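Local coordinates for MutT related protein (Methanosarcina mazei, PDB 3GRN), which is probably a Nudix hydrolase of the MutT type, cleaving a phosphoanhydride bond in a substrate that is not known, at residues Y12-N17 with D128-F133; L23-S28 with V99-E104; N30-A35 with L80-V85. One frame throughout, in Å; residues are numbered along the deposited sequence. Where two conformers were deposited one is given.

In the fold
The three contacts lean on the mixed sheet of a Nudix fold. Contact 1 packs helix 124-137 on strand 7-16; contact 2 joins strand 22-27 to the connection before strand 105-111, beside helix 51-63, which holds much of the Nudix signature sequence. Their centres are about 16 Å apart; strand 38-44 lies between the two strands in the sheet, though Ile15 O comes 2.9 Å from Leu23 N, a probable hydrogen bond. Contact 3 joins two loops, its centre about 17 Å from contact 2's and about 21 Å from contact 1's; Arg27 NH2 reaches Thr33 O at 3.0 Å. Contacts 2 and 3 meet the second subunit and lie near glycerol, probably from the crystallisation liquor.

Contact 1 (Y12-N17 with D128-F133); sequences YALIRN and DFFERF
Leu14 carries most of this contact, pushing its two methyl groups into three phenylalanine rings of the helix. The first kind of interaction is CH-pi. CD1 sits over one face of the Phe133 ring, 3.9 Å from the ring centroid and 19° off its normal, and the two side chains meet tip to tip. CG of Phe133 is anti to the backbone N (chi1 -178°), which brings it on toward the leucine.

Plain apolar packing makes up the second group. Leu14 CD2 approaches Phe130 CZ to 3.6 Å and Phe129 CE2 to 4.0 Å, coming obliquely to both rings.

The third is the approach of a charged group to an aromatic one. Arg16 has two conformers; in one, NH2 comes 3.6 Å from Phe133 CZ, at the guanidinium edge with the planes 32° apart, so this approach is less certain than the leucine packing. Its charge is answered by a salt bridge to Asp91 of strand 84-94. An alanine at Phe133 would probably take away the ring face that Leu14 CD1 rests on, leaving Phe129 as its aromatic neighbour, and open a gap beside the Arg16 guanidinium.

Ala73 of strand 72-79 and Leu40 of strand 38-44 extend the apolar layer. Between these two segments the hold is mainly dispersion and fit of shape, while Arg132 NH2 adds a hydrogen bond to Gln75 O of strand 72-79.

Contact 2 (L23-S28 with V99-E104); sequences LLLRRS and VKLSYE
Ser28 and Glu104 join the end of strand 22-27 to the connection that leads into strand 105-111, its neighbour at the edge of the Nudix sheet. Ser28 N donates to Glu104 O at 2.9 Å. The same oxygen also receives a CA-H...O contact, from Arg27 CA at 3.5 Å.

The Ser28 side chain can be followed outward from there. CB lies 3.4 Å from Tyr103 O, the carbonyl one residue earlier. OG stands between the backbone N and the carbonyl carbon (chi1 72°), 3.3 Å from Tyr103 O, and has a water 2.8 Å away. That water donates in turn to Tyr103 O, so a solvent molecule links the serine tip with the backbone across the contact.

Farther back along the strand the contact becomes apolar. Leu25 CD2 meets Leu101 CD2 at 4.0 Å, and both Leu23 methyl groups lie against Val99 CG2. In each pair the side chains slide past each other in opposite directions. Thr63, at the end of the Nudix helix 51-63, touches Leu23, Leu25 and Val99, so the C-terminal end of that helix borders this patch.

Tyr103 belongs to the dimer interface too, its OH bonded to Asn34 ND2 of the second subunit. Around Tyr103 the chain makes an ST turn, in which Ser102 OG accepts from Glu104 N at 3.1 Å.

Contact 3 (N30-A35 with L80-V85); sequences NSRTNA and LTEKKV
Arg32 and Glu82 form a side-on salt bridge, two nitrogens against two oxygens. NE gives its hydrogen to Glu82 OE2 at 2.8 Å, while NH2 donates to Glu82 OE1 at 3.1 Å and 155°. Each oxygen uses its syn lone pair, and the guanidinium and carboxylate planes are only 6° apart, which suits holding the two groups flat, although both residues also touch a crystal neighbour. A weak third bond runs from NE to OE1. The arginine gets there with CG anti to the backbone N (chi1 171°) and a chain extended as far as NE.

Glu82 OE2 has a second cation within its own loop: Lys83 NZ forms a salt bridge to it at 3.5 Å, making a network of three charges. Glu120 of the second subunit adds a further carboxylate, with long, weak ion pairs to Arg32 and Lys83. Its closeness to Glu82 would probably be costly without the two cations to offset the negative charge.

Next to the charged groups, Thr33 CG2 lies 3.4 Å from Lys83 NZ and 4.0 Å from Leu80 CD1, crossing both side chains at about a right angle. Asn34 ND2 lies beside Leu80 CD2 at 4.1 Å. Two backbone oxygens of 30-35 have partners in strand 22-27: Thr33 O accepts from Arg27 NH2, and Asn34 O takes a weak bond from Arg27 NE. On the other segment, Leu80 O accepts from Lys5 NZ, and Leu80 N donates to Lys83 O at 2.8 Å.

That last bond closes the turn of the beta hairpin formed by strands 72-79 and 84-94, whereas residues 30-35 belong to the loop from strand 22-27 to strand 38-44; the contact therefore joins loops of strand pairs that strand 7-16 separates within the sheet.

Contact 1 (Y12-N17 with D128-F133)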
loop_
_atom_site.group_PDB
_atom_site.type_symbol
_atom_site.label_atom_id
_atom_site.label_comp_id
_atom_site.label_asym_id
_atom_site.label_seq_id
_atom_site.Cartn_x
_atom_site.Cartn_y
_atom_site.Cartn_z
ATOM N N TYR A 12 -13.991 0.425 3.607
ATOM C CA TYR A 12 -13.987 1.815 3.099
ATOM C C TYR A 12 -14.510 2.796 4.143
ATOM O O TYR A 12 -15.256 2.405 5.058
ATOM C CB TYR A 12 -14.770 1.924 1.796
ATOM C CG TYR A 12 -14.116 1.103 0.706
ATOM C CD1 TYR A 12 -13.015 1.611 0.008
ATOM C CD2 TYR A 12 -14.538 -0.189 0.421
ATOM C CE1 TYR A 12 -12.368 0.873 -0.991
ATOM C CE2 TYR A 12 -13.870 -0.956 -0.582
ATOM C CZ TYR A 12 -12.780 -0.407 -1.264
ATOM O OH TYR A 12 -12.118 -1.112 -2.253
ATOM N N ALA A 13 -14.097 4.073 4.012
ATOM C CA ALA A 13 -14.567 5.118 4.948
ATOM C C ALA A 13 -15.324 6.209 4.231
ATOM O O ALA A 13 -14.898 6.662 3.167
ATOM C CB ALA A 13 -13.405 5.730 5.692
ATOM N N LEU A 14 -16.448 6.621 4.822
ATOM C CA LEU A 14 -17.183 7.807 4.387
ATOM C C LEU A 14 -16.715 8.964 5.260
ATOM O O LEU A 14 -17.050 9.039 6.448
ATOM C CB LEU A 14 -18.692 7.642 4.585
ATOM C CG LEU A 14 -19.403 6.614 3.730
ATOM C CD1 LEU A 14 -20.891 6.571 4.140
ATOM C CD2 LEU A 14 -19.260 6.909 2.247
ATOM N N ILE A 15 -15.945 9.853 4.656
ATOM C CA ILE A 15 -15.354 10.967 5.391
ATOM C C ILE A 15 -15.886 12.238 4.776
ATOM O O ILE A 15 -15.698 12.445 3.583
ATOM C CB ILE A 15 -13.829 10.938 5.281
ATOM C CG1 ILE A 15 -13.288 9.661 5.937
ATOM C CG2 ILE A 15 -13.212 12.171 5.915
ATOM C CD1 ILE A 15 -11.819 9.482 5.800
ATOM N N ARG A 16 -16.488 13.095 5.611
ATOM C CA ARG A 16 -17.092 14.348 5.135
ATOM C C ARG A 16 -16.344 15.582 5.625
ATOM O O ARG A 16 -15.685 15.544 6.658
ATOM C CB ARG A 16 -18.559 14.461 5.573
ATOM C CG ARG A 16 -19.433 13.299 5.160
ATOM C CD ARG A 16 -20.721 13.359 5.950
ATOM N NE ARG A 16 -21.457 12.102 5.920
ATOM C CZ ARG A 16 -21.208 11.060 6.707
ATOM N NH1 ARG A 16 -20.225 11.100 7.604
ATOM N NH2 ARG A 16 -21.945 9.966 6.586
ATOM N N ASN A 17 -16.462 16.669 4.864
ATOM C CA ASN A 17 -15.908 17.954 5.273
ATOM C C ASN A 17 -16.973 18.777 5.988
ATOM O O ASN A 17 -18.093 18.299 6.195
ATOM C CB ASN A 17 -15.297 18.720 4.080
ATOM C CG ASN A 17 -16.312 19.070 2.974
ATOM O OD1 ASN A 17 -17.525 18.901 3.113
ATOM N ND2 ASN A 17 -15.791 19.567 1.858
ATOM N N ASP A 128 -24.273 2.726 -6.669
ATOM C CA ASP A 128 -25.337 1.953 -6.026
ATOM C C ASP A 128 -25.302 2.102 -4.501
ATOM O O ASP A 128 -26.335 2.317 -3.861
ATOM C CB ASP A 128 -25.194 0.481 -6.417
ATOM C CG ASP A 128 -26.390 -0.358 -6.019
ATOM O OD1 ASP A 128 -27.509 -0.084 -6.508
ATOM O OD2 ASP A 128 -26.201 -1.314 -5.236
ATOM N N PHE A 129 -24.104 1.986 -3.920
ATOM C CA PHE A 129 -23.964 2.124 -2.468
ATOM C C PHE A 129 -24.522 3.454 -1.992
ATOM O O PHE A 129 -25.269 3.497 -1.018
ATOM C CB PHE A 129 -22.512 1.996 -1.980
ATOM C CG PHE A 129 -22.346 2.400 -0.528
ATOM C CD1 PHE A 129 -22.636 1.494 0.485
ATOM C CD2 PHE A 129 -21.972 3.708 -0.176
ATOM C CE1 PHE A 129 -22.544 1.859 1.820
ATOM C CE2 PHE A 129 -21.869 4.086 1.150
ATOM C CZ PHE A 129 -22.157 3.157 2.155
ATOM N N PHE A 130 -24.111 4.536 -2.659
ATOM C CA PHE A 130 -24.542 5.883 -2.270
ATOM C C PHE A 130 -26.037 6.088 -2.473
ATOM O O PHE A 130 -26.666 6.786 -1.696
ATOM C CB PHE A 130 -23.754 6.947 -2.998
ATOM C CG PHE A 130 -22.427 7.251 -2.368
ATOM C CD1 PHE A 130 -22.352 8.068 -1.244
ATOM C CD2 PHE A 130 -21.247 6.722 -2.901
ATOM C CE1 PHE A 130 -21.124 8.374 -0.666
ATOM C CE2 PHE A 130 -20.014 7.028 -2.332
ATOM C CZ PHE A 130 -19.958 7.852 -1.207
ATOM N N GLU A 131 -26.602 5.449 -3.490
ATOM C CA GLU A 131 -28.047 5.509 -3.715
ATOM C C GLU A 131 -28.803 4.827 -2.572
ATOM O O GLU A 131 -29.808 5.340 -2.092
ATOM C CB GLU A 131 -28.410 4.882 -5.063
ATOM C CG GLU A 131 -29.409 5.704 -5.889
ATOM C CD GLU A 131 -30.647 6.123 -5.104
ATOM O OE1 GLU A 131 -31.413 5.235 -4.670
ATOM O OE2 GLU A 131 -30.853 7.345 -4.920
ATOM N N ARG A 132 -28.281 3.690 -2.119
ATOM C CA ARG A 132 -28.827 2.940 -0.998
ATOM C C ARG A 132 -28.616 3.677 0.336
ATOM O O ARG A 132 -29.543 3.790 1.134
ATOM C CB ARG A 132 -28.186 1.536 -0.999
ATOM C CG ARG A 132 -28.501 0.627 0.161
ATOM C CD ARG A 132 -27.997 -0.814 -0.118
ATOM N NE ARG A 132 -26.535 -0.929 -0.287
ATOM C CZ ARG A 132 -25.920 -1.142 -1.452
ATOM N NH1 ARG A 132 -26.630 -1.255 -2.567
ATOM N NH2 ARG A 132 -24.597 -1.237 -1.514
ATOM N N PHE A 133 -27.403 4.193 0.567
ATOM C CA PHE A 133 -27.088 4.979 1.767
ATOM C C PHE A 133 -28.030 6.183 1.930
ATOM O O PHE A 133 -28.518 6.450 3.027
ATOM C CB PHE A 133 -25.635 5.450 1.701
ATOM C CG PHE A 133 -25.180 6.219 2.906
ATOM C CD1 PHE A 133 -24.915 5.565 4.109
ATOM C CD2 PHE A 133 -24.995 7.603 2.831
ATOM C CE1 PHE A 133 -24.473 6.278 5.223
ATOM C CE2 PHE A 133 -24.548 8.321 3.934
ATOM C CZ PHE A 133 -24.295 7.659 5.133
#

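Contact 2 (L23-S28 with V99-E104)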
loop_
_atom_site.group_PDB
_atom_site.type_symbol
_atom_site.label_atom_id
_atom_site.label_comp_id
_atom_site.label_asym_id
_atom_site.label_seq_id
_atom_site.Cartn_x
_atom_site.Cartn_y
_atom_site.Cartn_z
ATOM N N LEU A 23 -15.247 12.563 0.752
ATOM C CA LEU A 23 -13.891 12.449 0.222
ATOM C C LEU A 23 -13.783 11.291 -0.760
ATOM O O LEU A 23 -13.972 10.120 -0.382
ATOM C CB LEU A 23 -12.882 12.256 1.371
ATOM C CG LEU A 23 -11.404 12.138 0.951
ATOM C CD1 LEU A 23 -10.906 13.296 0.087
ATOM C CD2 LEU A 23 -10.488 11.900 2.166
ATOM N N LEU A 24 -13.471 11.621 -2.017
ATOM C CA LEU A 24 -13.138 10.604 -3.018
ATOM C C LEU A 24 -11.682 10.750 -3.458
ATOM O O LEU A 24 -11.128 11.849 -3.436
ATOM C CB LEU A 24 -14.055 10.664 -4.241
ATOM C CG LEU A 24 -15.554 10.713 -3.999
ATOM C CD1 LEU A 24 -16.274 10.637 -5.336
ATOM C CD2 LEU A 24 -15.995 9.595 -3.100
ATOM N N LEU A 25 -11.079 9.641 -3.858
ATOM C CA LEU A 25 -9.679 9.619 -4.267
ATOM C C LEU A 25 -9.591 8.947 -5.623
ATOM O O LEU A 25 -10.272 7.955 -5.855
ATOM C CB LEU A 25 -8.887 8.765 -3.281
ATOM C CG LEU A 25 -9.032 9.060 -1.792
ATOM C CD1 LEU A 25 -8.182 8.031 -1.006
ATOM C CD2 LEU A 25 -8.570 10.451 -1.513
ATOM N N ARG A 26 -8.742 9.463 -6.508
ATOM C CA ARG A 26 -8.544 8.809 -7.805
ATOM C C ARG A 26 -7.308 7.943 -7.791
ATOM O O ARG A 26 -6.241 8.429 -7.464
ATOM C CB ARG A 26 -8.473 9.832 -8.935
ATOM C CG ARG A 26 -8.436 9.155 -10.296
ATOM C CD ARG A 26 -8.821 10.072 -11.419
ATOM N NE ARG A 26 -7.681 10.798 -11.951
ATOM C CZ ARG A 26 -6.814 10.326 -12.852
ATOM N NH1 ARG A 26 -5.818 11.100 -13.258
ATOM N NH2 ARG A 26 -6.908 9.089 -13.340
ATOM N N ARG A 27 -7.446 6.684 -8.192
ATOM C CA ARG A 27 -6.404 5.675 -8.091
ATOM C C ARG A 27 -5.286 5.915 -9.113
ATOM O O ARG A 27 -5.555 6.411 -10.199
ATOM C CB ARG A 27 -6.992 4.287 -8.307
ATOM C CG ARG A 27 -8.018 3.869 -7.260
ATOM C CD ARG A 27 -8.701 2.528 -7.601
ATOM N NE ARG A 27 -7.780 1.385 -7.602
ATOM C CZ ARG A 27 -7.373 0.729 -6.514
ATOM N NH1 ARG A 27 -7.797 1.093 -5.310
ATOM N NH2 ARG A 27 -6.525 -0.288 -6.625
ATOM N N SER A 28 -4.053 5.552 -8.746
ATOM C CA SER A 28 -2.914 5.714 -9.656
ATOM C C SER A 28 -2.995 4.734 -10.829
ATOM O O SER A 28 -3.670 3.688 -10.738
ATOM C CB SER A 28 -1.593 5.540 -8.932
ATOM O OG SER A 28 -1.371 4.185 -8.598
ATOM N N VAL A 99 -5.937 16.905 3.001
ATOM C CA VAL A 99 -5.633 15.542 2.513
ATOM C C VAL A 99 -4.224 15.474 1.919
ATOM O O VAL A 99 -3.805 16.357 1.148
ATOM C CB VAL A 99 -6.685 15.117 1.470
ATOM C CG1 VAL A 99 -6.378 13.742 0.898
ATOM C CG2 VAL A 99 -8.076 15.174 2.093
ATOM N N LYS A 100 -3.489 14.431 2.304
ATOM C CA LYS A 100 -2.147 14.224 1.852
ATOM C C LYS A 100 -2.029 12.808 1.302
ATOM O O LYS A 100 -2.128 11.828 2.043
ATOM C CB LYS A 100 -1.163 14.464 2.997
ATOM C CG LYS A 100 -1.105 15.957 3.424
ATOM C CD LYS A 100 0.026 16.221 4.413
ATOM C CE LYS A 100 0.287 17.729 4.580
ATOM N NZ LYS A 100 -0.916 18.495 5.048
ATOM N N LEU A 101 -1.800 12.727 0.003
ATOM C CA LEU A 101 -1.870 11.444 -0.742
ATOM C C LEU A 101 -0.598 10.637 -0.760
ATOM O O LEU A 101 0.488 11.162 -0.501
ATOM C CB LEU A 101 -2.294 11.705 -2.194
ATOM C CG LEU A 101 -3.690 12.337 -2.363
ATOM C CD1 LEU A 101 -3.978 12.549 -3.823
ATOM C CD2 LEU A 101 -4.751 11.480 -1.713
ATOM N N SER A 102 -0.747 9.356 -1.098
ATOM C CA SER A 102 0.352 8.418 -1.238
ATOM C C SER A 102 0.460 7.985 -2.708
ATOM O O SER A 102 -0.357 8.418 -3.557
ATOM C CB SER A 102 0.086 7.191 -0.379
ATOM O OG SER A 102 -0.907 6.372 -1.015
ATOM N N TYR A 103 1.426 7.096 -2.989
ATOM C CA TYR A 103 1.604 6.504 -4.326
ATOM C C TYR A 103 0.330 5.871 -4.880
ATOM O O TYR A 103 0.201 5.718 -6.095
ATOM C CB TYR A 103 2.712 5.430 -4.293
ATOM C CG TYR A 103 2.419 4.203 -3.447
ATOM C CD1 TYR A 103 1.986 2.997 -4.042
ATOM C CD2 TYR A 103 2.648 4.205 -2.070
ATOM C CE1 TYR A 103 1.750 1.849 -3.272
ATOM C CE2 TYR A 103 2.417 3.056 -1.287
ATOM C CZ TYR A 103 1.960 1.888 -1.894
ATOM O OH TYR A 103 1.728 0.759 -1.123
ATOM N N GLU A 104 -0.602 5.511 -3.991
ATOM C CA GLU A 104 -1.821 4.795 -4.402
ATOM C C GLU A 104 -2.810 5.671 -5.165
ATOM O O GLU A 104 -3.653 5.159 -5.911
ATOM C CB GLU A 104 -2.497 4.132 -3.189
ATOM C CG GLU A 104 -1.648 3.032 -2.538
ATOM C CD GLU A 104 -2.437 2.132 -1.592
ATOM O OE1 GLU A 104 -3.205 2.659 -0.749
ATOM O OE2 GLU A 104 -2.276 0.892 -1.685
HETATM O O HOH W 1 1.132 3.306 -7.688
#

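Contact 3 (N30-A35 with L80-V85)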
loop_
_atom_site.group_PDB
_atom_site.type_symbol
_atom_site.label_atom_id
_atom_site.label_comp_id
_atom_site.label_asym_id
_atom_site.label_seq_id
_atom_site.Cartn_x
_atom_site.Cartn_y
_atom_site.Cartn_z
ATOM N N ASN A 30 -0.681 2.850 -12.098
ATOM C CA ASN A 30 0.123 1.642 -11.895
ATOM C C ASN A 30 -0.514 0.607 -10.959
ATOM O O ASN A 30 0.120 -0.411 -10.626
ATOM C CB ASN A 30 1.516 2.025 -11.379
ATOM C CG ASN A 30 2.039 3.309 -12.002
ATOM O OD1 ASN A 30 2.285 4.294 -11.304
ATOM N ND2 ASN A 30 2.200 3.308 -13.322
ATOM N N SER A 31 -1.756 0.872 -10.534
ATOM C CA SER A 31 -2.525 -0.054 -9.706
ATOM C C SER A 31 -2.936 -1.275 -10.529
ATOM O O SER A 31 -3.379 -1.158 -11.691
ATOM C CB SER A 31 -3.783 0.620 -9.137
ATOM O OG SER A 31 -3.500 1.898 -8.580
ATOM N N ARG A 32 -2.769 -2.442 -9.913
ATOM C CA ARG A 32 -3.141 -3.728 -10.503
ATOM C C ARG A 32 -4.648 -3.823 -10.808
ATOM O O ARG A 32 -5.043 -4.358 -11.843
ATOM C CB ARG A 32 -2.688 -4.859 -9.566
ATOM C CG ARG A 32 -3.180 -6.239 -9.936
ATOM C CD ARG A 32 -2.725 -7.265 -8.912
ATOM N NE ARG A 32 -2.714 -8.626 -9.453
ATOM C CZ ARG A 32 -1.720 -9.148 -10.174
ATOM N NH1 ARG A 32 -0.639 -8.426 -10.461
ATOM N NH2 ARG A 32 -1.810 -10.397 -10.615
ATOM N N THR A 33 -5.472 -3.286 -9.903
ATOM C CA THR A 33 -6.934 -3.303 -10.019
ATOM C C THR A 33 -7.451 -1.869 -10.161
ATOM O O THR A 33 -6.929 -0.955 -9.505
ATOM C CB THR A 33 -7.582 -3.954 -8.761
ATOM O OG1 THR A 33 -7.361 -3.127 -7.611
ATOM C CG2 THR A 33 -6.984 -5.337 -8.480
ATOM N N ASN A 34 -8.460 -1.667 -11.010
ATOM C CA ASN A 34 -9.145 -0.353 -11.147
ATOM C C ASN A 34 -8.223 0.854 -11.299
ATOM O O ASN A 34 -8.473 1.916 -10.713
ATOM C CB ASN A 34 -10.083 -0.093 -9.950
ATOM C CG ASN A 34 -11.474 -0.649 -10.145
ATOM O OD1 ASN A 34 -12.064 -0.556 -11.227
ATOM N ND2 ASN A 34 -12.026 -1.204 -9.075
ATOM N N ALA A 35 -7.165 0.693 -12.092
ATOM C CA ALA A 35 -6.175 1.747 -12.295
ATOM C C ALA A 35 -6.831 3.009 -12.868
ATOM O O ALA A 35 -7.640 2.930 -13.774
ATOM C CB ALA A 35 -5.081 1.238 -13.211
ATOM N N LEU A 80 -13.880 -8.689 -9.184
ATOM C CA LEU A 80 -12.759 -8.278 -10.024
ATOM C C LEU A 80 -12.280 -9.506 -10.776
ATOM O O LEU A 80 -12.742 -10.618 -10.513
ATOM C CB LEU A 80 -11.635 -7.712 -9.175
ATOM C CG LEU A 80 -11.964 -6.465 -8.335
ATOM C CD1 LEU A 80 -10.785 -6.107 -7.425
ATOM C CD2 LEU A 80 -12.319 -5.282 -9.231
ATOM N N THR A 81 -11.339 -9.316 -11.698
ATOM C CA THR A 81 -10.887 -10.449 -12.470
ATOM C C THR A 81 -10.293 -11.576 -11.587
ATOM O O THR A 81 -10.546 -12.757 -11.845
ATOM C CB THR A 81 -9.964 -10.035 -13.661
ATOM O OG1 THR A 81 -9.646 -11.214 -14.399
ATOM C CG2 THR A 81 -8.675 -9.384 -13.163
ATOM N N GLU A 82 -9.536 -11.233 -10.538
ATOM C CA GLU A 82 -8.886 -12.322 -9.810
ATOM C C GLU A 82 -9.419 -12.603 -8.407
ATOM O O GLU A 82 -8.969 -13.553 -7.770
ATOM C CB GLU A 82 -7.369 -12.167 -9.823
ATOM C CG GLU A 82 -6.840 -11.167 -8.855
ATOM C CD GLU A 82 -5.546 -10.542 -9.335
ATOM O OE1 GLU A 82 -4.706 -11.262 -9.930
ATOM O OE2 GLU A 82 -5.377 -9.324 -9.107
ATOM N N LYS A 83 -10.398 -11.810 -7.962
ATOM C CA LYS A 83 -11.027 -12.016 -6.653
ATOM C C LYS A 83 -12.405 -11.343 -6.603
ATOM O O LYS A 83 -12.682 -10.441 -7.405
ATOM C CB LYS A 83 -10.138 -11.455 -5.542
ATOM C CG LYS A 83 -9.959 -9.927 -5.601
ATOM C CD LYS A 83 -8.679 -9.508 -4.916
ATOM C CE LYS A 83 -8.274 -8.118 -5.353
ATOM N NZ LYS A 83 -7.655 -8.164 -6.706
ATOM N N LYS A 84 -13.240 -11.787 -5.660
ATOM C CA LYS A 84 -14.484 -11.094 -5.313
ATOM C C LYS A 84 -14.269 -10.322 -4.023
ATOM O O LYS A 84 -13.706 -10.853 -3.069
ATOM C CB LYS A 84 -15.632 -12.089 -5.128
ATOM C CG LYS A 84 -15.969 -12.877 -6.451
ATOM C CD LYS A 84 -17.215 -13.748 -6.331
ATOM C CE LYS A 84 -18.489 -12.957 -6.655
ATOM N NZ LYS A 84 -19.761 -13.712 -6.399
ATOM N N VAL A 85 -14.748 -9.090 -3.990
ATOM C CA VAL A 85 -14.545 -8.236 -2.852
ATOM C C VAL A 85 -15.852 -8.109 -2.038
ATOM O O VAL A 85 -16.929 -7.881 -2.584
ATOM C CB VAL A 85 -14.014 -6.864 -3.293
ATOM C CG1 VAL A 85 -13.897 -5.919 -2.102
ATOM C CG2 VAL A 85 -12.640 -7.037 -4.023
#